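Local coordinates for putative exported protein (PDB 2PFY) that binds pyroglutamic acid as an extracytoplasmic solute receptor, probably delivering it to a tripartite ATP-independent periplasmic transporter, at residues T5-Q10 / L45-V51; N14-A20 / Y116-P121; K52-Q56 / V211-K215; E73-F77 / L102-L107. All coordinates share one frame; numbering follows the deposited sequence.

From the N terminus, strand 2-7 opens contact 1, and helix 15-30 opens contact 2 before contact 1 closes at 45-51, so the two cross. Contact 3 starts next, at helix 51-57, and contact 4 starts in the loop at 73-77. Of the three still open, contact 4 is the first to close, on helix 89-108, and so falls within the spans of both contacts 2 and 3. Contact 2 closes at 116-121 and contact 3 only at 211-215, so these two also cross. Contacts 1, 2 and 3 all reach one five-stranded mixed sheet, and contact 4 meets contact 3 where L107 packs on I212. Contacts 1 and 2 also touch the bound pyroglutamic acid.

Contact 1: T5-Q10 / L45-V51; sequences TMTAEQ and LLKRPEV. With PCA (pyroglutamic acid), chain E.
T7 lies beside L45 and E9 beside R48, with CA atoms 6.2 Å and 6.4 Å apart respectively, and no backbone hydrogen bond joins the segments. The contact is therefore made by side chains, above all by a side-on salt bridge in which R48 presents two nitrogens to E9. R48 NE donates to E9 OE1 at 2.7 Å and almost straight (169°), while R48 NH2 donates to E9 OE2 at 2.8 Å. Both oxygens lie close to the guanidinium plane but are met from above the carboxylate, the two planes standing 68° apart. Q10 NE2 reaches OE2 from that same face. The R48 chain runs extended to CD and then bends at chi3 (-74°), which brings NH1 and NH2 together on one carboxylate oxygen of pyroglutamic acid, with NH2 3.0 Å from ligand atom O. E9 thus acts as a second-shell residue that fixes the rotation of a ligand-binding arginine. Farther back along the strand, T7 CG2 packs 3.9 Å from L46 CD1 and also meets V51, while T5 CG2 presses on L45 CD2. A water links T7 OG1 to L45 N. Strand 2-7 runs between strands 35-40 and 62-66; V51, opening helix 51-57, also packs on V65, and E9 OE1 accepts from L66 N.

Contact 2: N14-A20 / Y116-P121; sequences NYLTQNA and YGSPWP. With PCA (pyroglutamic acid), chain E.
N19 and Y116 share a water that three groups grip: L16 O accepts from it at 2.7 Å, Y116 OH lies 2.8 Å from it, and N19 ND2 donates weakly. N19 ND2 also bonds to A236 O of helix 223-257. A direct bond follows nearer the ligand, where Y15 OH donates to P119 O at 2.7 Å, tilted 19° from the carbonyl plane. Y15 CG lies between backbone N and carbonyl carbon (chi1 74°), taking the OH there. The Y15 ring turns its edge to P121, with CE2 3.9 Å from P121 CG. Between these polar ends L16 forks. Its CD2 branch meets S118 CB at 3.5 Å, and its CD1 branch sits over a face of W120, 3.4 Å from the centroid of the five-membered ring, a CH-pi contact only 15° off the normal. The opposite face of the indole carries pyroglutamic acid, whose CD lies above it toward the rim. N14 caps the helix through OD1, which accepts from T17 N, and its ND2 bonds to D189 while lying near the W120 six-membered ring. L16 behind and the ligand in front thus orient the indole as one wall of this DctP-type receptor's pyroglutamate pocket.

Contact 3: K52-Q56 / V211-K215; sequences KRGVQ and VIANK
The N214 side chain reaches the end of helix 51-57 and lies against V55 O along its length, though only ND2 bonds to it. N214 CB lies 3.4 Å from V55 O, and N214 CG 3.6 Å from the same oxygen. At the tip, ND2 donates to V55 O at 2.9 Å with an N-H...O angle of 163°, the bond lying in the carbonyl plane and close to the amide's own plane. CG stands anti to the backbone N (chi1 180°), which carries the amide across to the helix. The other branch of the tip, OD1, turns to A217 N and caps helix 215-220. Behind this bond, V55 CG1 packs against the strand backbone, 3.3 Å from N214 N. V55 CG2 faces I212 CG1 at 4.3 Å, and I212 CD1 extends over K52 CA. One asparagine amide therefore uses both its ends, donating to a carbonyl in the last turn of helix 51-57 and accepting at the start of helix 215-220, which ties the two helix ends together beside an apolar valine-isoleucine contact.

Contact 4: E73-F77 / L102-L107; sequences EDPLF and LLAQRL
The F77 ring has L103 CD2 over one face, 3.8 Å from the centroid and nearly along the ring normal, a CH-pi contact. Carbons of the same helix lie at its edge, near the ring plane: L107 CG approaches F77 CZ at 3.8 Å, and R106 CB lies alongside CE2. D74 O also lies there, in plane. The second flat group, the R106 guanidinium, carries L76 CD1 over the centre of one face, 3.4 Å from CZ. At its edge, NH1 donates to D74 OD2 at 2.8 Å (158°), a salt bridge on the syn side but tilted out of the carboxylate plane, the two planes standing 26° apart. A bend at chi2 (-77°) folds the arginine chain back across L76 and toward D74. D74 works twice, because OD1 accepts from L76 N at 3.2 Å. R106 also has a second acid, D291 of helix 290-300, at NH2, so the group is held from two directions while a leucine lies on it. F77 and L107 continue inward to F210 of strand 208-214. The arrangement is that of an Asx turn leading into a 3-10 segment, pinned by a salt bridge to helix 89-108, where that helix packs on the five-stranded sheet.

Contact 1: T5-Q10 / L45-V51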
loop_
_atom_site.group_PDB
_atom_site.type_symbol
_atom_site.label_atom_id
_atom_site.label_comp_id
_atom_site.label_asym_id
_atom_site.label_seq_id
_atom_site.Cartn_x
_atom_site.Cartn_y
_atom_site.Cartn_z
ATOM N N THR A 5 4.603 -0.019 -21.253
ATOM C CA THR A 5 3.338 -0.381 -20.636
ATOM C C THR A 5 3.530 -0.431 -19.133
ATOM O O THR A 5 4.534 -0.945 -18.627
ATOM C CB THR A 5 2.828 -1.764 -21.135
ATOM O OG1 THR A 5 2.624 -1.681 -22.559
ATOM C CG2 THR A 5 1.467 -2.133 -20.451
HETATM N N MSE A 6 2.570 0.140 -18.419
HETATM C CA MSE A 6 2.620 0.163 -16.989
HETATM C C MSE A 6 1.434 -0.616 -16.410
HETATM O O MSE A 6 0.309 -0.528 -16.919
HETATM C CB MSE A 6 2.579 1.614 -16.491
HETATM C CG MSE A 6 2.593 1.769 -14.961
HETATM SE SE MSE A 6 2.840 3.674 -14.480
HETATM C CE MSE A 6 4.484 4.145 -15.203
ATOM N N THR A 7 1.688 -1.337 -15.326
ATOM C CA THR A 7 0.587 -1.943 -14.571
ATOM C C THR A 7 0.341 -1.069 -13.343
ATOM O O THR A 7 1.285 -0.582 -12.706
ATOM C CB THR A 7 0.875 -3.427 -14.184
ATOM O OG1 THR A 7 -0.236 -3.960 -13.429
ATOM C CG2 THR A 7 2.167 -3.538 -13.313
ATOM N N ALA A 8 -0.927 -0.871 -13.008
ATOM C CA ALA A 8 -1.333 -0.243 -11.745
ATOM C C ALA A 8 -2.327 -1.164 -11.070
ATOM O O ALA A 8 -3.175 -1.816 -11.723
ATOM C CB ALA A 8 -1.963 1.127 -11.988
ATOM N N GLU A 9 -2.219 -1.222 -9.751
ATOM C CA GLU A 9 -2.938 -2.196 -8.926
ATOM C C GLU A 9 -4.471 -1.962 -8.814
ATOM O O GLU A 9 -5.285 -2.889 -8.881
ATOM C CB GLU A 9 -2.330 -2.075 -7.542
ATOM C CG GLU A 9 -2.070 -3.323 -6.865
ATOM C CD GLU A 9 -1.534 -3.085 -5.490
ATOM O OE1 GLU A 9 -0.514 -3.681 -5.145
ATOM O OE2 GLU A 9 -2.157 -2.316 -4.742
ATOM N N GLN A 10 -4.840 -0.704 -8.648
ATOM C CA GLN A 10 -6.188 -0.337 -8.230
ATOM C C GLN A 10 -7.001 0.224 -9.397
ATOM O O GLN A 10 -6.428 0.648 -10.425
ATOM C CB GLN A 10 -6.049 0.684 -7.100
ATOM C CG GLN A 10 -5.215 0.168 -5.889
ATOM C CD GLN A 10 -5.853 -1.067 -5.259
ATOM O OE1 GLN A 10 -7.087 -1.179 -5.221
ATOM N NE2 GLN A 10 -5.028 -2.005 -4.787
ATOM N N LEU A 45 -3.494 -6.628 -15.787
ATOM C CA LEU A 45 -2.315 -7.124 -16.473
ATOM C C LEU A 45 -1.525 -8.045 -15.531
ATOM O O LEU A 45 -1.223 -9.179 -15.856
ATOM C CB LEU A 45 -1.451 -5.918 -16.906
ATOM C CG LEU A 45 -0.384 -5.986 -17.960
ATOM C CD1 LEU A 45 -0.863 -6.896 -19.102
ATOM C CD2 LEU A 45 -0.100 -4.539 -18.456
ATOM N N LEU A 46 -1.180 -7.537 -14.372
ATOM C CA LEU A 46 -0.480 -8.275 -13.324
ATOM C C LEU A 46 -1.187 -8.038 -11.998
ATOM O O LEU A 46 -1.525 -6.913 -11.689
ATOM C CB LEU A 46 0.964 -7.739 -13.166
ATOM C CG LEU A 46 1.915 -8.051 -14.338
ATOM C CD1 LEU A 46 3.103 -7.132 -14.374
ATOM C CD2 LEU A 46 2.391 -9.493 -14.230
ATOM N N LYS A 47 -1.344 -9.093 -11.197
ATOM C CA LYS A 47 -1.894 -8.982 -9.846
ATOM C C LYS A 47 -0.769 -8.583 -8.895
ATOM O O LYS A 47 0.418 -8.770 -9.203
ATOM C CB LYS A 47 -2.490 -10.334 -9.434
ATOM C CG LYS A 47 -3.688 -10.718 -10.332
ATOM C CD LYS A 47 -4.255 -12.062 -9.970
ATOM C CE LYS A 47 -5.553 -12.324 -10.814
ATOM N NZ LYS A 47 -5.236 -12.561 -12.246
ATOM N N ARG A 48 -1.137 -8.060 -7.736
ATOM C CA ARG A 48 -0.174 -7.568 -6.760
ATOM C C ARG A 48 1.056 -8.472 -6.547
ATOM O O ARG A 48 2.157 -7.968 -6.587
ATOM C CB ARG A 48 -0.865 -7.284 -5.421
ATOM C CG ARG A 48 0.060 -6.880 -4.287
ATOM C CD ARG A 48 -0.755 -6.546 -3.008
ATOM N NE ARG A 48 -1.448 -5.260 -3.111
ATOM C CZ ARG A 48 -2.510 -4.923 -2.377
ATOM N NH1 ARG A 48 -2.998 -5.791 -1.490
ATOM N NH2 ARG A 48 -3.093 -3.729 -2.519
ATOM N N PRO A 49 0.852 -9.786 -6.264
ATOM C CA PRO A 49 2.002 -10.664 -6.053
ATOM C C PRO A 49 2.855 -10.897 -7.309
ATOM O O PRO A 49 3.940 -11.449 -7.185
ATOM C CB PRO A 49 1.364 -12.018 -5.645
ATOM C CG PRO A 49 -0.029 -11.727 -5.337
ATOM C CD PRO A 49 -0.426 -10.520 -6.110
ATOM N N GLU A 50 2.340 -10.531 -8.491
ATOM C CA GLU A 50 3.050 -10.733 -9.795
ATOM C C GLU A 50 3.812 -9.516 -10.305
ATOM O O GLU A 50 4.600 -9.628 -11.274
ATOM C CB GLU A 50 2.054 -11.131 -10.912
ATOM C CG GLU A 50 1.215 -12.397 -10.611
ATOM C CD GLU A 50 0.055 -12.594 -11.571
ATOM O OE1 GLU A 50 -0.444 -11.624 -12.175
ATOM O OE2 GLU A 50 -0.391 -13.742 -11.698
ATOM N N VAL A 51 3.530 -8.342 -9.737
ATOM C CA VAL A 51 4.090 -7.111 -10.267
ATOM C C VAL A 51 5.625 -7.111 -10.301
ATOM O O VAL A 51 6.199 -6.807 -11.329
ATOM C CB VAL A 51 3.568 -5.865 -9.532
ATOM C CG1 VAL A 51 4.331 -4.565 -10.050
ATOM C CG2 VAL A 51 2.033 -5.728 -9.773
HETATM N N PCA E . -5.854 -0.672 0.255
HETATM C CA PCA E . -5.027 -1.799 -0.239
HETATM C CB PCA E . -3.769 -1.902 0.586
HETATM C CG PCA E . -3.882 -0.856 1.654
HETATM C CD PCA E . -5.156 -0.133 1.369
HETATM O OE PCA E . -5.542 0.853 1.989
HETATM C C PCA E . -5.809 -3.096 -0.165
HETATM O O PCA E . -5.458 -4.140 -0.728
HETATM O OXT PCA E . -6.839 -3.107 0.484
HETATM O O HOH W 1 -2.677 -4.122 -14.336
#

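Contact 2: N14-A20 / Y116-P121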
loop_
_atom_site.group_PDB
_atom_site.type_symbol
_atom_site.label_atom_id
_atom_site.label_comp_id
_atom_site.label_asym_id
_atom_site.label_seq_id
_atom_site.Cartn_x
_atom_site.Cartn_y
_atom_site.Cartn_z
ATOM N N ASN A 14 -9.393 4.980 -7.879
ATOM C CA ASN A 14 -8.442 5.086 -6.803
ATOM C C ASN A 14 -7.455 6.205 -7.021
ATOM O O ASN A 14 -6.997 6.401 -8.138
ATOM C CB ASN A 14 -7.705 3.738 -6.656
ATOM C CG ASN A 14 -6.586 3.806 -5.656
ATOM O OD1 ASN A 14 -5.432 4.133 -6.005
ATOM N ND2 ASN A 14 -6.903 3.468 -4.394
ATOM N N TYR A 15 -7.116 6.951 -5.984
ATOM C CA TYR A 15 -6.262 8.148 -6.192
ATOM C C TYR A 15 -4.797 7.802 -6.504
ATOM O O TYR A 15 -4.102 8.591 -7.130
ATOM C CB TYR A 15 -6.368 9.163 -5.041
ATOM C CG TYR A 15 -5.662 8.759 -3.755
ATOM C CD1 TYR A 15 -4.288 8.969 -3.583
ATOM C CD2 TYR A 15 -6.379 8.161 -2.702
ATOM C CE1 TYR A 15 -3.633 8.595 -2.387
ATOM C CE2 TYR A 15 -5.750 7.792 -1.501
ATOM C CZ TYR A 15 -4.387 8.021 -1.347
ATOM O OH TYR A 15 -3.784 7.628 -0.161
ATOM N N LEU A 16 -4.339 6.631 -6.076
ATOM C CA LEU A 16 -2.962 6.199 -6.387
ATOM C C LEU A 16 -2.849 5.894 -7.861
ATOM O O LEU A 16 -1.838 6.236 -8.496
ATOM C CB LEU A 16 -2.573 4.969 -5.547
ATOM C CG LEU A 16 -2.428 5.312 -4.050
ATOM C CD1 LEU A 16 -2.277 4.010 -3.217
ATOM C CD2 LEU A 16 -1.228 6.269 -3.794
ATOM N N THR A 17 -3.890 5.250 -8.400
ATOM C CA THR A 17 -3.996 5.025 -9.834
ATOM C C THR A 17 -4.068 6.341 -10.619
ATOM O O THR A 17 -3.387 6.477 -11.634
ATOM C CB THR A 17 -5.190 4.109 -10.167
ATOM O OG1 THR A 17 -4.913 2.808 -9.670
ATOM C CG2 THR A 17 -5.460 3.991 -11.691
ATOM N N GLN A 18 -4.868 7.301 -10.153
ATOM C CA GLN A 18 -4.938 8.611 -10.813
ATOM C C GLN A 18 -3.600 9.332 -10.714
ATOM O O GLN A 18 -3.167 10.005 -11.646
ATOM C CB GLN A 18 -6.097 9.480 -10.238
ATOM C CG GLN A 18 -7.466 8.975 -10.669
ATOM C CD GLN A 18 -7.576 8.760 -12.200
ATOM O OE1 GLN A 18 -7.166 9.624 -12.984
ATOM N NE2 GLN A 18 -8.104 7.594 -12.618
ATOM N N ASN A 19 -2.915 9.158 -9.607
ATOM C CA ASN A 19 -1.582 9.782 -9.480
ATOM C C ASN A 19 -0.564 9.172 -10.491
ATOM O O ASN A 19 0.237 9.902 -11.122
ATOM C CB ASN A 19 -1.127 9.663 -8.017
ATOM C CG ASN A 19 0.131 10.463 -7.713
ATOM O OD1 ASN A 19 0.305 11.567 -8.194
ATOM N ND2 ASN A 19 1.007 9.900 -6.918
ATOM N N ALA A 20 -0.628 7.855 -10.685
ATOM C CA ALA A 20 0.196 7.178 -11.673
ATOM C C ALA A 20 -0.151 7.604 -13.119
ATOM O O ALA A 20 0.748 7.795 -13.949
ATOM C CB ALA A 20 0.116 5.656 -11.484
ATOM N N TYR A 116 9.044 6.267 -7.704
ATOM C CA TYR A 116 8.459 7.100 -6.642
ATOM C C TYR A 116 7.546 6.266 -5.741
ATOM O O TYR A 116 7.171 5.161 -6.119
ATOM C CB TYR A 116 7.731 8.333 -7.224
ATOM C CG TYR A 116 6.340 8.044 -7.804
ATOM C CD1 TYR A 116 5.192 7.995 -6.969
ATOM C CD2 TYR A 116 6.170 7.829 -9.176
ATOM C CE1 TYR A 116 3.904 7.698 -7.524
ATOM C CE2 TYR A 116 4.890 7.578 -9.747
ATOM C CZ TYR A 116 3.775 7.514 -8.891
ATOM O OH TYR A 116 2.546 7.256 -9.424
ATOM N N GLY A 117 7.230 6.815 -4.554
ATOM C CA GLY A 117 6.286 6.246 -3.595
ATOM C C GLY A 117 5.102 7.170 -3.337
ATOM O O GLY A 117 5.156 8.378 -3.605
ATOM N N SER A 118 4.003 6.600 -2.839
ATOM C CA SER A 118 2.893 7.407 -2.322
ATOM C C SER A 118 2.183 6.552 -1.315
ATOM O O SER A 118 2.196 5.324 -1.427
ATOM C CB SER A 118 1.919 7.838 -3.426
ATOM O OG SER A 118 2.513 8.814 -4.254
ATOM N N PRO A 119 1.607 7.199 -0.282
ATOM C CA PRO A 119 0.962 6.419 0.769
ATOM C C PRO A 119 -0.533 6.177 0.494
ATOM O O PRO A 119 -1.206 6.994 -0.136
ATOM C CB PRO A 119 1.141 7.329 2.007
ATOM C CG PRO A 119 0.984 8.738 1.423
ATOM C CD PRO A 119 1.644 8.648 0.042
ATOM N N TRP A 120 -1.014 5.036 0.938
ATOM C CA TRP A 120 -2.435 4.834 1.206
ATOM C C TRP A 120 -2.798 5.662 2.459
ATOM O O TRP A 120 -1.911 6.118 3.191
ATOM C CB TRP A 120 -2.673 3.346 1.516
ATOM C CG TRP A 120 -2.633 2.488 0.308
ATOM C CD1 TRP A 120 -1.549 1.796 -0.207
ATOM C CD2 TRP A 120 -3.738 2.206 -0.541
ATOM N NE1 TRP A 120 -1.935 1.092 -1.320
ATOM C CE2 TRP A 120 -3.278 1.320 -1.545
ATOM C CE3 TRP A 120 -5.091 2.615 -0.548
ATOM C CZ2 TRP A 120 -4.121 0.826 -2.545
ATOM C CZ3 TRP A 120 -5.932 2.129 -1.557
ATOM C CH2 TRP A 120 -5.439 1.239 -2.535
ATOM N N PRO A 121 -4.107 5.874 2.699
ATOM C CA PRO A 121 -4.516 6.431 3.978
ATOM C C PRO A 121 -4.349 5.384 5.098
ATOM O O PRO A 121 -4.054 4.210 4.822
ATOM C CB PRO A 121 -6.006 6.826 3.751
ATOM C CG PRO A 121 -6.204 6.783 2.208
ATOM C CD PRO A 121 -5.253 5.668 1.797
HETATM N N PCA E . -5.854 -0.672 0.255
HETATM C CA PCA E . -5.027 -1.799 -0.239
HETATM C CB PCA E . -3.769 -1.902 0.586
HETATM C CG PCA E . -3.882 -0.856 1.654
HETATM C CD PCA E . -5.156 -0.133 1.369
HETATM O OE PCA E . -5.542 0.853 1.989
HETATM C C PCA E . -5.809 -3.096 -0.165
HETATM O O PCA E . -5.458 -4.140 -0.728
HETATM O OXT PCA E . -6.839 -3.107 0.484
HETATM O O HOH W 2 0.616 6.748 -7.484
#

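Contact 3: K52-Q56 / V211-K215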
loop_
_atom_site.group_PDB
_atom_site.type_symbol
_atom_site.label_atom_id
_atom_site.label_comp_id
_atom_site.label_asym_id
_atom_site.label_seq_id
_atom_site.Cartn_x
_atom_site.Cartn_y
_atom_site.Cartn_z
ATOM N N LYS A 52 6.289 -7.416 -9.179
ATOM C CA LYS A 52 7.755 -7.253 -9.157
ATOM C C LYS A 52 8.418 -8.112 -10.207
ATOM O O LYS A 52 9.278 -7.648 -10.973
ATOM C CB LYS A 52 8.348 -7.566 -7.780
ATOM C CG LYS A 52 9.829 -7.159 -7.706
ATOM C CD LYS A 52 10.560 -7.933 -6.623
ATOM C CE LYS A 52 10.774 -9.336 -7.061
ATOM N NZ LYS A 52 11.973 -9.874 -6.348
ATOM N N ARG A 53 7.992 -9.365 -10.273
ATOM C CA ARG A 53 8.542 -10.317 -11.227
ATOM C C ARG A 53 8.194 -9.914 -12.641
ATOM O O ARG A 53 9.037 -10.022 -13.513
ATOM C CB ARG A 53 8.036 -11.732 -10.882
ATOM C CG ARG A 53 8.606 -12.856 -11.706
ATOM C CD ARG A 53 10.049 -13.107 -11.292
ATOM N NE ARG A 53 10.512 -14.387 -11.805
ATOM C CZ ARG A 53 11.733 -14.594 -12.274
ATOM N NH1 ARG A 53 12.590 -13.586 -12.323
ATOM N NH2 ARG A 53 12.075 -15.799 -12.740
ATOM N N GLY A 54 6.976 -9.405 -12.878
ATOM C CA GLY A 54 6.609 -8.913 -14.205
ATOM C C GLY A 54 7.470 -7.732 -14.659
ATOM O O GLY A 54 7.849 -7.625 -15.851
ATOM N N VAL A 55 7.801 -6.845 -13.720
ATOM C CA VAL A 55 8.692 -5.727 -14.052
ATOM C C VAL A 55 10.108 -6.264 -14.343
ATOM O O VAL A 55 10.724 -5.874 -15.341
ATOM C CB VAL A 55 8.717 -4.665 -12.943
ATOM C CG1 VAL A 55 9.852 -3.595 -13.176
ATOM C CG2 VAL A 55 7.285 -3.966 -12.754
ATOM N N GLN A 56 10.626 -7.135 -13.483
ATOM C CA GLN A 56 11.973 -7.751 -13.701
ATOM C C GLN A 56 12.104 -8.472 -15.043
ATOM O O GLN A 56 13.144 -8.351 -15.742
ATOM C CB GLN A 56 12.240 -8.804 -12.626
ATOM C CG GLN A 56 12.904 -8.309 -11.413
ATOM C CD GLN A 56 13.333 -9.448 -10.486
ATOM O OE1 GLN A 56 12.752 -10.535 -10.495
ATOM N NE2 GLN A 56 14.343 -9.191 -9.675
ATOM N N VAL A 211 6.204 2.880 -7.405
ATOM C CA VAL A 211 6.278 2.714 -8.833
ATOM C C VAL A 211 7.723 2.334 -9.124
ATOM O O VAL A 211 8.658 3.042 -8.744
ATOM C CB VAL A 211 5.843 3.973 -9.585
ATOM C CG1 VAL A 211 6.224 3.906 -11.116
ATOM C CG2 VAL A 211 4.320 4.165 -9.424
ATOM N N ILE A 212 7.896 1.174 -9.734
ATOM C CA ILE A 212 9.223 0.585 -9.886
ATOM C C ILE A 212 9.410 0.282 -11.388
ATOM O O ILE A 212 8.465 -0.140 -12.048
ATOM C CB ILE A 212 9.404 -0.718 -9.007
ATOM C CG1 ILE A 212 8.242 -1.710 -9.213
ATOM C CG2 ILE A 212 9.542 -0.377 -7.495
ATOM C CD1 ILE A 212 8.451 -3.122 -8.632
ATOM N N ALA A 213 10.624 0.491 -11.915
ATOM C CA ALA A 213 10.887 0.289 -13.340
ATOM C C ALA A 213 11.942 -0.788 -13.609
ATOM O O ALA A 213 12.798 -1.052 -12.769
ATOM C CB ALA A 213 11.249 1.632 -14.055
ATOM N N ASN A 214 11.831 -1.444 -14.758
ATOM C CA ASN A 214 12.863 -2.407 -15.215
ATOM C C ASN A 214 14.140 -1.598 -15.465
ATOM O O ASN A 214 14.117 -0.676 -16.264
ATOM C CB ASN A 214 12.398 -3.109 -16.485
ATOM C CG ASN A 214 13.428 -4.124 -17.013
ATOM O OD1 ASN A 214 14.369 -3.770 -17.742
ATOM N ND2 ASN A 214 13.250 -5.386 -16.638
ATOM N N LYS A 215 15.224 -1.932 -14.757
ATOM C CA LYS A 215 16.482 -1.157 -14.836
ATOM C C LYS A 215 17.075 -1.110 -16.246
ATOM O O LYS A 215 17.408 -0.044 -16.716
ATOM C CB LYS A 215 17.515 -1.657 -13.809
ATOM C CG LYS A 215 18.730 -0.746 -13.662
ATOM C CD LYS A 215 19.673 -1.366 -12.641
ATOM C CE LYS A 215 20.951 -0.599 -12.495
ATOM N NZ LYS A 215 21.760 -1.274 -11.438
#

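Contact 4: E73-F77 / L102-L107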
loop_
_atom_site.group_PDB
_atom_site.type_symbol
_atom_site.label_atom_id
_atom_site.label_comp_id
_atom_site.label_asym_id
_atom_site.label_seq_id
_atom_site.Cartn_x
_atom_site.Cartn_y
_atom_site.Cartn_z
ATOM N N GLU A 73 9.742 -11.708 0.856
ATOM C CA GLU A 73 11.081 -11.825 0.284
ATOM C C GLU A 73 12.154 -10.978 0.983
ATOM O O GLU A 73 13.313 -11.390 1.080
ATOM C CB GLU A 73 11.036 -11.509 -1.215
ATOM C CG GLU A 73 10.353 -12.598 -2.060
ATOM C CD GLU A 73 8.837 -12.680 -1.865
ATOM O OE1 GLU A 73 8.180 -11.616 -1.689
ATOM O OE2 GLU A 73 8.300 -13.812 -1.893
ATOM N N ASP A 74 11.786 -9.799 1.470
ATOM C CA ASP A 74 12.753 -8.921 2.108
ATOM C C ASP A 74 12.034 -8.045 3.122
ATOM O O ASP A 74 11.231 -7.201 2.736
ATOM C CB ASP A 74 13.500 -8.083 1.056
ATOM C CG ASP A 74 14.554 -7.164 1.662
ATOM O OD1 ASP A 74 14.478 -6.871 2.870
ATOM O OD2 ASP A 74 15.469 -6.721 0.929
ATOM N N PRO A 75 12.355 -8.218 4.428
ATOM C CA PRO A 75 11.606 -7.610 5.534
ATOM C C PRO A 75 11.563 -6.090 5.538
ATOM O O PRO A 75 10.626 -5.517 6.073
ATOM C CB PRO A 75 12.364 -8.094 6.789
ATOM C CG PRO A 75 13.137 -9.286 6.349
ATOM C CD PRO A 75 13.490 -9.034 4.920
ATOM N N LEU A 76 12.570 -5.440 4.974
ATOM C CA LEU A 76 12.589 -3.985 4.953
ATOM C C LEU A 76 11.363 -3.427 4.197
ATOM O O LEU A 76 11.012 -2.252 4.375
ATOM C CB LEU A 76 13.875 -3.449 4.305
ATOM C CG LEU A 76 15.216 -3.906 4.921
ATOM C CD1 LEU A 76 16.444 -3.340 4.145
ATOM C CD2 LEU A 76 15.297 -3.554 6.404
ATOM N N PHE A 77 10.756 -4.262 3.351
ATOM C CA PHE A 77 9.630 -3.810 2.488
ATOM C C PHE A 77 8.268 -3.820 3.227
ATOM O O PHE A 77 7.241 -3.365 2.690
ATOM C CB PHE A 77 9.576 -4.633 1.188
ATOM C CG PHE A 77 10.676 -4.281 0.188
ATOM C CD1 PHE A 77 10.428 -3.404 -0.849
ATOM C CD2 PHE A 77 11.966 -4.830 0.301
ATOM C CE1 PHE A 77 11.428 -3.059 -1.776
ATOM C CE2 PHE A 77 12.979 -4.483 -0.619
ATOM C CZ PHE A 77 12.703 -3.605 -1.661
ATOM N N LEU A 102 17.087 2.532 1.491
ATOM C CA LEU A 102 17.301 1.097 1.654
ATOM C C LEU A 102 16.553 0.246 0.629
ATOM O O LEU A 102 17.105 -0.724 0.076
ATOM C CB LEU A 102 16.931 0.660 3.077
ATOM C CG LEU A 102 17.924 1.097 4.158
ATOM C CD1 LEU A 102 17.324 0.872 5.552
ATOM C CD2 LEU A 102 19.250 0.352 3.994
ATOM N N LEU A 103 15.291 0.595 0.380
ATOM C CA LEU A 103 14.508 -0.093 -0.649
ATOM C C LEU A 103 15.094 0.101 -2.052
ATOM O O LEU A 103 15.072 -0.801 -2.856
ATOM C CB LEU A 103 13.052 0.411 -0.646
ATOM C CG LEU A 103 12.237 0.313 0.664
ATOM C CD1 LEU A 103 10.733 0.428 0.389
ATOM C CD2 LEU A 103 12.490 -0.979 1.446
ATOM N N ALA A 104 15.581 1.300 -2.329
ATOM C CA ALA A 104 16.095 1.649 -3.639
ATOM C C ALA A 104 17.364 0.839 -3.910
ATOM O O ALA A 104 17.609 0.366 -5.044
ATOM C CB ALA A 104 16.347 3.181 -3.717
ATOM N N GLN A 105 18.145 0.643 -2.848
ATOM C CA GLN A 105 19.339 -0.159 -2.949
ATOM C C GLN A 105 19.023 -1.629 -3.100
ATOM O O GLN A 105 19.580 -2.277 -3.988
ATOM C CB GLN A 105 20.295 0.129 -1.785
ATOM C CG GLN A 105 21.015 1.484 -1.976
ATOM C CD GLN A 105 21.388 1.796 -3.461
ATOM O OE1 GLN A 105 22.125 1.030 -4.124
ATOM N NE2 GLN A 105 20.876 2.926 -3.973
ATOM N N ARG A 106 18.085 -2.138 -2.302
ATOM C CA ARG A 106 17.667 -3.550 -2.422
ATOM C C ARG A 106 17.057 -3.838 -3.792
ATOM O O ARG A 106 17.257 -4.926 -4.344
ATOM C CB ARG A 106 16.707 -3.991 -1.301
ATOM C CG ARG A 106 17.302 -3.974 0.136
ATOM C CD ARG A 106 18.249 -5.172 0.433
ATOM N NE ARG A 106 18.901 -5.046 1.748
ATOM C CZ ARG A 106 18.520 -5.666 2.865
ATOM N NH1 ARG A 106 17.470 -6.477 2.886
ATOM N NH2 ARG A 106 19.182 -5.454 3.988
ATOM N N LEU A 107 16.309 -2.879 -4.335
ATOM C CA LEU A 107 15.724 -3.060 -5.667
ATOM C C LEU A 107 16.763 -2.995 -6.796
ATOM O O LEU A 107 16.695 -3.755 -7.760
ATOM C CB LEU A 107 14.620 -2.029 -5.917
ATOM C CG LEU A 107 13.316 -2.209 -5.114
ATOM C CD1 LEU A 107 12.498 -0.957 -5.321
ATOM C CD2 LEU A 107 12.517 -3.472 -5.493
#